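Side-chain contacts in GH127 beta-L-arabinofuranoside (PDB 4QK0), which probably hydrolyses beta-L-arabinofuranosidic bonds, releasing L-arabinose as a family 127 glycoside hydrolase: residues Trp296-Lys301 against Thr320-Leu325; Gln303-Gly308 against Asp328-Glu333; Tyr429-Asp434 against Thr448-Arg453. All coordinates share one frame; numbering follows the deposited sequence.

How the contacts relate
Contacts 1 and 2 hold neighbouring parts of the catalytic domain. Their segments alternate along the chain, and their centres lie about 10 Å apart. The two also touch, notably where N298 OD1 meets Q303 NE2 in a probable hydrogen bond, and both are reached by the second subunit. Contact 1 is partly buried and polar, an amide meeting a carboxylate. Contact 2 is fully buried and made by a tyrosine ring against two alanines. Contact 3 stands apart, about 35 Å from contact 1 between centres, and joins strands of two beta sheets through a hydroxyl-to-amide bond near the surface, untouched by the other chain of the dimer.

Contact 1: Trp296-Lys301 against Thr320-Leu325; sequences WENVTK and TFDFDL
N298, near the C-terminal end of helix 286-302 in the catalytic domain, an (alpha/alpha)6 barrel in GH127 enzymes, reaches across to D322 in the loop after strand 318-319. With CG anti to the backbone N (chi1 -175°), which carries the amide toward the loop, ND2 comes to within 2.9 Å of D322 OD1. The N-H points at this oxygen with an angle of 150°, meeting the carboxylate from its syn side but well out of its plane. The two side chains cross at about a right angle, and their flat ends are turned 49° against each other.

A type II turn from F321 to D324 carries D322, and D324 N closes it on F321 O at 3.2 Å. The same turn faces the second subunit, where D324 pairs with R394 and F321 lies edge-to-face with W388 of that subunit. Next in this turn, F323 brings ring atom CE1 to 4.1 Å from K301 O, a looser, oblique approach of the ring to a backbone carbonyl at the end of the helix; its ring also stacks with H540.

Both groups have further partners. N298 OD1 accepts from A262 N and Q303 NE2, while D322 OD2 forms a salt bridge with R302. With each end held separately, the rotation of both groups is probably fixed, and R302 is likely to favour the charged form of D322.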
loop_
_atom_site.group_PDB
_atom_site.type_symbol
_atom_site.label_atom_id
_atom_site.label_comp_id
_atom_site.label_asym_id
_atom_site.label_seq_id
_atom_site.Cartn_x
_atom_site.Cartn_y
_atom_site.Cartn_z
ATOM N N TRP A 296 25.919 2.292 -6.753
ATOM C CA TRP A 296 25.430 2.013 -8.074
ATOM C C TRP A 296 24.874 0.622 -8.189
ATOM O O TRP A 296 23.818 0.403 -8.785
ATOM C CB TRP A 296 26.550 2.144 -9.107
ATOM C CG TRP A 296 26.130 1.677 -10.437
ATOM C CD1 TRP A 296 26.361 0.489 -10.995
ATOM C CD2 TRP A 296 25.343 2.409 -11.356
ATOM N NE1 TRP A 296 25.776 0.421 -12.221
ATOM C CE2 TRP A 296 25.150 1.599 -12.465
ATOM C CE3 TRP A 296 24.826 3.692 -11.352
ATOM C CZ2 TRP A 296 24.472 2.007 -13.564
ATOM C CZ3 TRP A 296 24.126 4.111 -12.405
ATOM C CH2 TRP A 296 23.931 3.262 -13.525
ATOM N N GLU A 297 25.639 -0.342 -7.751
ATOM C CA GLU A 297 25.193 -1.725 -7.780
ATOM C C GLU A 297 23.934 -1.909 -6.928
ATOM O O GLU A 297 23.030 -2.613 -7.331
ATOM C CB GLU A 297 26.300 -2.655 -7.263
ATOM C CG GLU A 297 27.501 -2.710 -8.234
ATOM C CD GLU A 297 27.195 -3.435 -9.555
ATOM O OE1 GLU A 297 26.884 -4.656 -9.494
ATOM O OE2 GLU A 297 27.238 -2.817 -10.660
ATOM N N ASN A 298 23.872 -1.276 -5.753
ATOM C CA ASN A 298 22.719 -1.439 -4.929
ATOM C C ASN A 298 21.465 -0.848 -5.622
ATOM O O ASN A 298 20.404 -1.480 -5.658
ATOM C CB ASN A 298 22.897 -0.792 -3.602
ATOM C CG ASN A 298 21.706 -1.076 -2.670
ATOM O OD1 ASN A 298 20.969 -0.176 -2.260
ATOM N ND2 ASN A 298 21.569 -2.343 -2.277
ATOM N N VAL A 299 21.575 0.365 -6.159
ATOM C CA VAL A 299 20.412 1.013 -6.778
ATOM C C VAL A 299 19.967 0.209 -8.000
ATOM O O VAL A 299 18.801 -0.131 -8.108
ATOM C CB VAL A 299 20.709 2.456 -7.205
ATOM C CG1 VAL A 299 19.602 2.972 -8.068
ATOM C CG2 VAL A 299 20.854 3.317 -6.003
ATOM N N THR A 300 20.901 -0.131 -8.877
ATOM C CA THR A 300 20.548 -0.581 -10.193
ATOM C C THR A 300 20.358 -2.082 -10.241
ATOM O O THR A 300 19.762 -2.567 -11.177
ATOM C CB THR A 300 21.594 -0.187 -11.280
ATOM O OG1 THR A 300 22.849 -0.817 -11.016
ATOM C CG2 THR A 300 21.761 1.266 -11.311
ATOM N N LYS A 301 20.904 -2.812 -9.291
ATOM C CA LYS A 301 20.673 -4.232 -9.246
ATOM C C LYS A 301 19.680 -4.688 -8.141
ATOM O O LYS A 301 19.377 -5.872 -8.035
ATOM C CB LYS A 301 21.983 -4.966 -9.084
ATOM C CG LYS A 301 22.803 -4.748 -10.366
ATOM C CD LYS A 301 23.711 -5.871 -10.868
ATOM C CE LYS A 301 24.417 -5.427 -12.163
ATOM N NZ LYS A 301 25.350 -4.276 -11.920
ATOM N N THR A 320 13.061 2.022 -0.350
ATOM C CA THR A 320 12.817 1.157 0.794
ATOM C C THR A 320 14.038 0.264 0.992
ATOM O O THR A 320 14.894 0.565 1.823
ATOM C CB THR A 320 11.526 0.344 0.633
ATOM O OG1 THR A 320 11.519 -0.376 -0.612
ATOM C CG2 THR A 320 10.368 1.309 0.652
ATOM N N PHE A 321 14.056 -0.905 0.356
ATOM C CA PHE A 321 15.145 -1.847 0.590
ATOM C C PHE A 321 15.240 -2.794 -0.568
ATOM O O PHE A 321 14.337 -2.870 -1.445
ATOM C CB PHE A 321 14.966 -2.574 1.967
ATOM C CG PHE A 321 13.681 -3.348 2.075
ATOM C CD1 PHE A 321 13.612 -4.674 1.614
ATOM C CD2 PHE A 321 12.523 -2.742 2.528
ATOM C CE1 PHE A 321 12.413 -5.387 1.632
ATOM C CE2 PHE A 321 11.313 -3.459 2.567
ATOM C CZ PHE A 321 11.283 -4.785 2.116
ATOM N N ASP A 322 16.278 -3.610 -0.548
ATOM C CA ASP A 322 16.525 -4.523 -1.663
ATOM C C ASP A 322 15.334 -5.364 -2.097
ATOM O O ASP A 322 14.695 -6.035 -1.298
ATOM C CB ASP A 322 17.662 -5.456 -1.302
ATOM C CG ASP A 322 19.008 -4.703 -1.106
ATOM O OD1 ASP A 322 19.059 -3.443 -1.221
ATOM O OD2 ASP A 322 19.998 -5.392 -0.803
ATOM N N PHE A 323 15.088 -5.335 -3.397
ATOM C CA PHE A 323 14.141 -6.173 -4.060
ATOM C C PHE A 323 12.643 -5.836 -3.769
ATOM O O PHE A 323 11.786 -6.578 -4.226
ATOM C CB PHE A 323 14.406 -7.640 -3.762
ATOM C CG PHE A 323 15.791 -8.113 -4.104
ATOM C CD1 PHE A 323 16.241 -8.134 -5.419
ATOM C CD2 PHE A 323 16.615 -8.630 -3.111
ATOM C CE1 PHE A 323 17.485 -8.660 -5.729
ATOM C CE2 PHE A 323 17.876 -9.159 -3.418
ATOM C CZ PHE A 323 18.313 -9.146 -4.730
ATOM N N ASP A 324 12.361 -4.758 -3.028
ATOM C CA ASP A 324 10.998 -4.281 -2.742
ATOM C C ASP A 324 10.552 -3.317 -3.823
ATOM O O ASP A 324 10.781 -2.115 -3.762
ATOM C CB ASP A 324 10.925 -3.620 -1.352
ATOM C CG ASP A 324 9.513 -3.083 -1.013
ATOM O OD1 ASP A 324 8.539 -3.743 -1.349
ATOM O OD2 ASP A 324 9.381 -2.007 -0.415
ATOM N N LEU A 325 9.949 -3.871 -4.840
ATOM C CA LEU A 325 9.624 -3.113 -6.050
ATOM C C LEU A 325 8.194 -3.351 -6.521
ATOM O O LEU A 325 7.955 -3.913 -7.601
ATOM C CB LEU A 325 10.588 -3.551 -7.148
ATOM C CG LEU A 325 12.025 -3.113 -6.867
ATOM C CD1 LEU A 325 12.957 -3.855 -7.788
ATOM C CD2 LEU A 325 12.215 -1.606 -7.027
#

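Contact 2: Gln303-Gly308 against Asp328-Glu333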
loop_
_atom_site.group_PDB
_atom_site.type_symbol
_atom_site.label_atom_id
_atom_site.label_comp_id
_atom_site.label_asym_id
_atom_site.label_seq_id
_atom_site.Cartn_x
_atom_site.Cartn_y
_atom_site.Cartn_z
ATOM N N GLN A 303 17.292 -1.979 -6.400
ATOM C CA GLN A 303 16.227 -1.009 -6.075
ATOM C C GLN A 303 15.795 -0.152 -7.246
ATOM O O GLN A 303 15.456 1.000 -7.083
ATOM C CB GLN A 303 16.592 -0.141 -4.905
ATOM C CG GLN A 303 16.855 -0.941 -3.629
ATOM C CD GLN A 303 16.899 -0.022 -2.421
ATOM O OE1 GLN A 303 15.884 0.523 -1.993
ATOM N NE2 GLN A 303 18.113 0.244 -1.919
HETATM N N MSE A 304 15.759 -0.741 -8.423
HETATM C CA MSE A 304 15.379 -0.050 -9.609
HETATM C C MSE A 304 14.330 -0.822 -10.359
HETATM O O MSE A 304 14.455 -2.017 -10.522
HETATM C CB MSE A 304 16.598 0.103 -10.537
HETATM C CG MSE A 304 16.278 0.905 -11.752
HETATM SE SE MSE A 304 17.784 1.022 -13.062
HETATM C CE MSE A 304 17.832 -0.786 -13.675
ATOM N N TYR A 305 13.316 -0.107 -10.880
ATOM C CA TYR A 305 12.256 -0.718 -11.694
ATOM C C TYR A 305 12.731 -0.954 -13.108
ATOM O O TYR A 305 13.621 -0.278 -13.602
ATOM C CB TYR A 305 11.021 0.208 -11.688
ATOM C CG TYR A 305 10.261 0.240 -10.329
ATOM C CD1 TYR A 305 9.329 -0.731 -10.022
ATOM C CD2 TYR A 305 10.478 1.232 -9.421
ATOM C CE1 TYR A 305 8.641 -0.719 -8.821
ATOM C CE2 TYR A 305 9.805 1.244 -8.215
ATOM C CZ TYR A 305 8.849 0.259 -7.931
ATOM O OH TYR A 305 8.198 0.262 -6.683
ATOM N N ILE A 306 12.052 -1.818 -13.823
ATOM C CA ILE A 306 12.478 -2.150 -15.139
ATOM C C ILE A 306 12.410 -0.925 -16.091
ATOM O O ILE A 306 13.085 -0.904 -17.089
ATOM C CB ILE A 306 11.703 -3.347 -15.695
ATOM C CG1 ILE A 306 12.356 -3.885 -16.961
ATOM C CG2 ILE A 306 10.247 -2.972 -15.929
ATOM C CD1 ILE A 306 11.724 -5.138 -17.529
ATOM N N THR A 307 11.611 0.057 -15.739
ATOM C CA THR A 307 11.466 1.280 -16.472
ATOM C C THR A 307 12.584 2.318 -16.202
ATOM O O THR A 307 12.579 3.401 -16.796
ATOM C CB THR A 307 10.148 1.961 -16.064
ATOM O OG1 THR A 307 10.107 2.093 -14.643
ATOM C CG2 THR A 307 8.977 1.138 -16.525
ATOM N N GLY A 308 13.508 2.012 -15.301
ATOM C CA GLY A 308 14.456 3.004 -14.845
ATOM C C GLY A 308 13.895 3.861 -13.724
ATOM O O GLY A 308 14.552 4.729 -13.218
ATOM N N ASP A 328 2.147 -1.380 -8.163
ATOM C CA ASP A 328 0.878 -0.655 -8.041
ATOM C C ASP A 328 1.043 0.465 -7.069
ATOM O O ASP A 328 0.383 1.506 -7.210
ATOM C CB ASP A 328 -0.289 -1.596 -7.637
ATOM C CG ASP A 328 0.013 -2.432 -6.377
ATOM O OD1 ASP A 328 1.174 -2.528 -5.933
ATOM O OD2 ASP A 328 -0.939 -3.045 -5.841
ATOM N N THR A 329 1.957 0.323 -6.113
ATOM C CA THR A 329 2.243 1.353 -5.155
ATOM C C THR A 329 3.613 2.083 -5.376
ATOM O O THR A 329 4.015 2.919 -4.554
ATOM C CB THR A 329 2.259 0.769 -3.759
ATOM O OG1 THR A 329 3.138 -0.365 -3.729
ATOM C CG2 THR A 329 0.877 0.344 -3.366
ATOM N N ALA A 330 4.271 1.809 -6.489
ATOM C CA ALA A 330 5.524 2.468 -6.881
ATOM C C ALA A 330 5.420 3.949 -6.763
ATOM O O ALA A 330 4.338 4.515 -6.975
ATOM C CB ALA A 330 5.833 2.123 -8.295
ATOM N N TYR A 331 6.536 4.623 -6.490
ATOM C CA TYR A 331 6.538 6.072 -6.625
ATOM C C TYR A 331 7.217 6.453 -7.939
ATOM O O TYR A 331 6.593 7.072 -8.812
ATOM C CB TYR A 331 7.162 6.708 -5.431
ATOM C CG TYR A 331 6.679 8.115 -5.234
ATOM C CD1 TYR A 331 5.424 8.391 -4.699
ATOM C CD2 TYR A 331 7.483 9.183 -5.557
ATOM C CE1 TYR A 331 4.990 9.708 -4.517
ATOM C CE2 TYR A 331 7.072 10.480 -5.367
ATOM C CZ TYR A 331 5.824 10.745 -4.863
ATOM O OH TYR A 331 5.456 12.067 -4.642
ATOM N N ALA A 332 8.483 6.086 -8.116
ATOM C CA ALA A 332 9.164 6.238 -9.435
ATOM C C ALA A 332 8.942 7.630 -10.049
ATOM O O ALA A 332 8.490 7.781 -11.170
ATOM C CB ALA A 332 8.737 5.170 -10.378
ATOM N N GLU A 333 9.202 8.624 -9.233
ATOM C CA GLU A 333 9.037 10.038 -9.584
ATOM C C GLU A 333 9.840 10.374 -10.844
ATOM O O GLU A 333 10.967 9.885 -11.044
ATOM C CB GLU A 333 9.551 10.851 -8.426
ATOM C CG GLU A 333 9.319 12.311 -8.462
ATOM C CD GLU A 333 9.892 13.041 -7.233
ATOM O OE1 GLU A 333 9.984 14.250 -7.378
ATOM O OE2 GLU A 333 10.203 12.488 -6.141
#
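Y305 points its phenol at A330, and the methyl group sits against the hydroxyl end of the ring. This is the tight part of the contact: A330 CB lies 3.4 Å from Y305 OH and 3.6 Å from Y305 CZ. The methyl is nearly centred on that end, at 4.0 Å from Y305 CE1 and 4.1 Å from Y305 CE2, approaching obliquely. Having CG beside the backbone N and opposite the carbonyl carbon (chi1 -72°) sends the ring across to 328-333.

The looser part lies further back along the ring, where A332 CB comes no nearer than 4.4 Å to Y305 CD2. Neither part opens to solvent, since all three residues are buried, and the difference is one of closeness alone. On the tyrosine side, a type I turn from Y305 to G308 is closed by G308 N on Y305 O at 2.9 Å. The alanine side leads into helix 334-350, with E333 at its N-cap position, and A330 O accepts from H399 NE2.

The hydroxyl donates to P326 O, in the same loop as the alanines. Tyrosine therefore does two jobs here: its ring carbons pack against two small methyls, and the polar end, buried with them, has its proton taken up by a main-chain carbonyl, joining two loops of the catalytic domain, an (alpha/alpha)6 barrel in GH127 enzymes.

Contact 3: Tyr429-Asp434 against Thr448-Arg453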
loop_
_atom_site.group_PDB
_atom_site.type_symbol
_atom_site.label_atom_id
_atom_site.label_comp_id
_atom_site.label_asym_id
_atom_site.label_seq_id
_atom_site.Cartn_x
_atom_site.Cartn_y
_atom_site.Cartn_z
ATOM N N TYR A 429 27.454 11.414 -27.009
ATOM C CA TYR A 429 28.909 11.187 -27.266
ATOM C C TYR A 429 29.729 11.651 -26.098
ATOM O O TYR A 429 29.300 12.516 -25.347
ATOM C CB TYR A 429 29.393 11.953 -28.527
ATOM C CG TYR A 429 28.624 11.652 -29.819
ATOM C CD1 TYR A 429 28.883 10.518 -30.578
ATOM C CD2 TYR A 429 27.662 12.526 -30.277
ATOM C CE1 TYR A 429 28.170 10.253 -31.735
ATOM C CE2 TYR A 429 26.961 12.271 -31.443
ATOM C CZ TYR A 429 27.212 11.137 -32.160
ATOM O OH TYR A 429 26.482 10.904 -33.334
ATOM N N LEU A 430 30.886 11.052 -25.911
ATOM C CA LEU A 430 31.890 11.598 -24.986
ATOM C C LEU A 430 33.277 11.585 -25.669
ATOM O O LEU A 430 33.788 10.523 -26.047
ATOM C CB LEU A 430 31.944 10.797 -23.699
ATOM C CG LEU A 430 33.009 11.263 -22.716
ATOM C CD1 LEU A 430 32.677 12.617 -22.090
ATOM C CD2 LEU A 430 33.209 10.212 -21.627
ATOM N N GLN A 431 33.871 12.772 -25.786
ATOM C CA GLN A 431 35.221 12.938 -26.309
ATOM C C GLN A 431 36.185 12.866 -25.154
ATOM O O GLN A 431 36.121 13.642 -24.228
ATOM C CB GLN A 431 35.413 14.284 -27.020
ATOM C CG GLN A 431 36.817 14.490 -27.590
ATOM C CD GLN A 431 37.075 13.520 -28.695
ATOM O OE1 GLN A 431 36.484 13.644 -29.767
ATOM N NE2 GLN A 431 37.902 12.498 -28.428
ATOM N N THR A 432 37.073 11.901 -25.220
ATOM C CA THR A 432 38.177 11.766 -24.308
ATOM C C THR A 432 39.493 11.860 -25.118
ATOM O O THR A 432 39.448 11.915 -26.356
ATOM C CB THR A 432 37.926 10.435 -23.610
ATOM O OG1 THR A 432 37.385 10.722 -22.332
ATOM C CG2 THR A 432 39.103 9.593 -23.474
ATOM N N SER A 433 40.654 11.967 -24.462
ATOM C CA SER A 433 41.936 12.000 -25.215
ATOM C C SER A 433 42.283 10.589 -25.694
ATOM O O SER A 433 42.900 10.411 -26.718
ATOM C CB SER A 433 43.067 12.580 -24.370
ATOM O OG SER A 433 43.405 11.697 -23.318
ATOM N N ASP A 434 41.845 9.595 -24.939
ATOM C CA ASP A 434 41.902 8.197 -25.342
ATOM C C ASP A 434 40.985 7.752 -26.507
ATOM O O ASP A 434 41.335 6.785 -27.178
ATOM C CB ASP A 434 41.537 7.289 -24.157
ATOM C CG ASP A 434 42.592 7.291 -23.023
ATOM O OD1 ASP A 434 43.609 8.045 -23.099
ATOM O OD2 ASP A 434 42.381 6.490 -22.068
ATOM N N THR A 448 34.104 17.317 -33.742
ATOM C CA THR A 448 34.908 17.246 -32.528
ATOM C C THR A 448 36.383 17.282 -32.907
ATOM O O THR A 448 36.723 17.357 -34.078
ATOM C CB THR A 448 34.511 15.980 -31.728
ATOM O OG1 THR A 448 35.222 15.889 -30.479
ATOM C CG2 THR A 448 34.745 14.727 -32.522
ATOM N N GLU A 449 37.251 17.194 -31.911
ATOM C CA GLU A 449 38.690 17.198 -32.129
ATOM C C GLU A 449 39.305 15.988 -31.465
ATOM O O GLU A 449 39.078 15.721 -30.273
ATOM C CB GLU A 449 39.300 18.467 -31.555
ATOM C CG GLU A 449 38.814 19.723 -32.260
ATOM C CD GLU A 449 39.915 20.434 -33.023
ATOM O OE1 GLU A 449 41.071 20.488 -32.519
ATOM O OE2 GLU A 449 39.621 20.940 -34.128
ATOM N N ILE A 450 40.012 15.199 -32.260
ATOM C CA ILE A 450 40.665 13.995 -31.757
ATOM C C ILE A 450 42.142 14.155 -32.162
ATOM O O ILE A 450 42.453 14.448 -33.341
ATOM C CB ILE A 450 40.012 12.680 -32.292
ATOM C CG1 ILE A 450 38.476 12.794 -32.351
ATOM C CG2 ILE A 450 40.362 11.486 -31.397
ATOM C CD1 ILE A 450 37.756 11.621 -32.998
ATOM N N ASP A 451 43.038 14.025 -31.172
ATOM C CA ASP A 451 44.488 14.149 -31.395
ATOM C C ASP A 451 44.771 15.455 -32.182
ATOM O O ASP A 451 45.484 15.466 -33.196
ATOM C CB ASP A 451 45.030 12.879 -32.108
ATOM C CG ASP A 451 46.386 12.418 -31.568
ATOM O OD1 ASP A 451 46.555 12.405 -30.334
ATOM O OD2 ASP A 451 47.280 12.043 -32.367
ATOM N N GLY A 452 44.165 16.542 -31.685
ATOM C CA GLY A 452 44.309 17.893 -32.234
ATOM C C GLY A 452 43.755 18.100 -33.625
ATOM O O GLY A 452 43.959 19.137 -34.231
ATOM N N ARG A 453 43.017 17.125 -34.121
ATOM C CA ARG A 453 42.522 17.174 -35.482
ATOM C C ARG A 453 40.996 17.166 -35.523
ATOM O O ARG A 453 40.324 16.452 -34.746
ATOM C CB ARG A 453 43.048 15.945 -36.198
ATOM C CG ARG A 453 42.644 15.761 -37.663
ATOM C CD ARG A 453 42.459 14.289 -37.912
ATOM N NE ARG A 453 43.432 13.667 -37.016
ATOM C CZ ARG A 453 43.246 12.540 -36.371
ATOM N NH1 ARG A 453 44.178 12.065 -35.534
ATOM N NH2 ARG A 453 42.123 11.898 -36.583
#
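Q431 and T448 meet between two facing sheets of a beta sandwich, where the axes of 429-431 and of 448-450, the end of strand 444-450, are inclined at 45°. T448 OG1 donates to Q431 OE1 at 2.7 Å, lying in the carbonyl plane on a lone pair. Apolar atoms crowd the same oxygen: T448 CG2 and I450 CG1 each approach Q431 OE1 to 3.4 Å. E449 O passes close as well, but as a second acceptor it forms no bond.

What positions the amide is its own chain. CG stands anti to the backbone N and the chain then bends (chi2 66°), curling NE2 back onto T432 O. Replacing Q431 with an alanine would probably cost T448 OG1 its bond to the amide, leaving the weak one to T14, and open a gap beside I450 CG1.

Further out, L436 of the adjoining strand 436-438 touches both Q431 and I450, while I450 also packs on F481. Beyond I450 the second strand turns into a two-residue type I' hairpin, in which I450 and R453 pair through both N-H and C=O groups. On the glutamine side, the NE2 bond to T432 O is 2.7 Å long and lies almost in the amide plane, with an N-H...O angle of 159°.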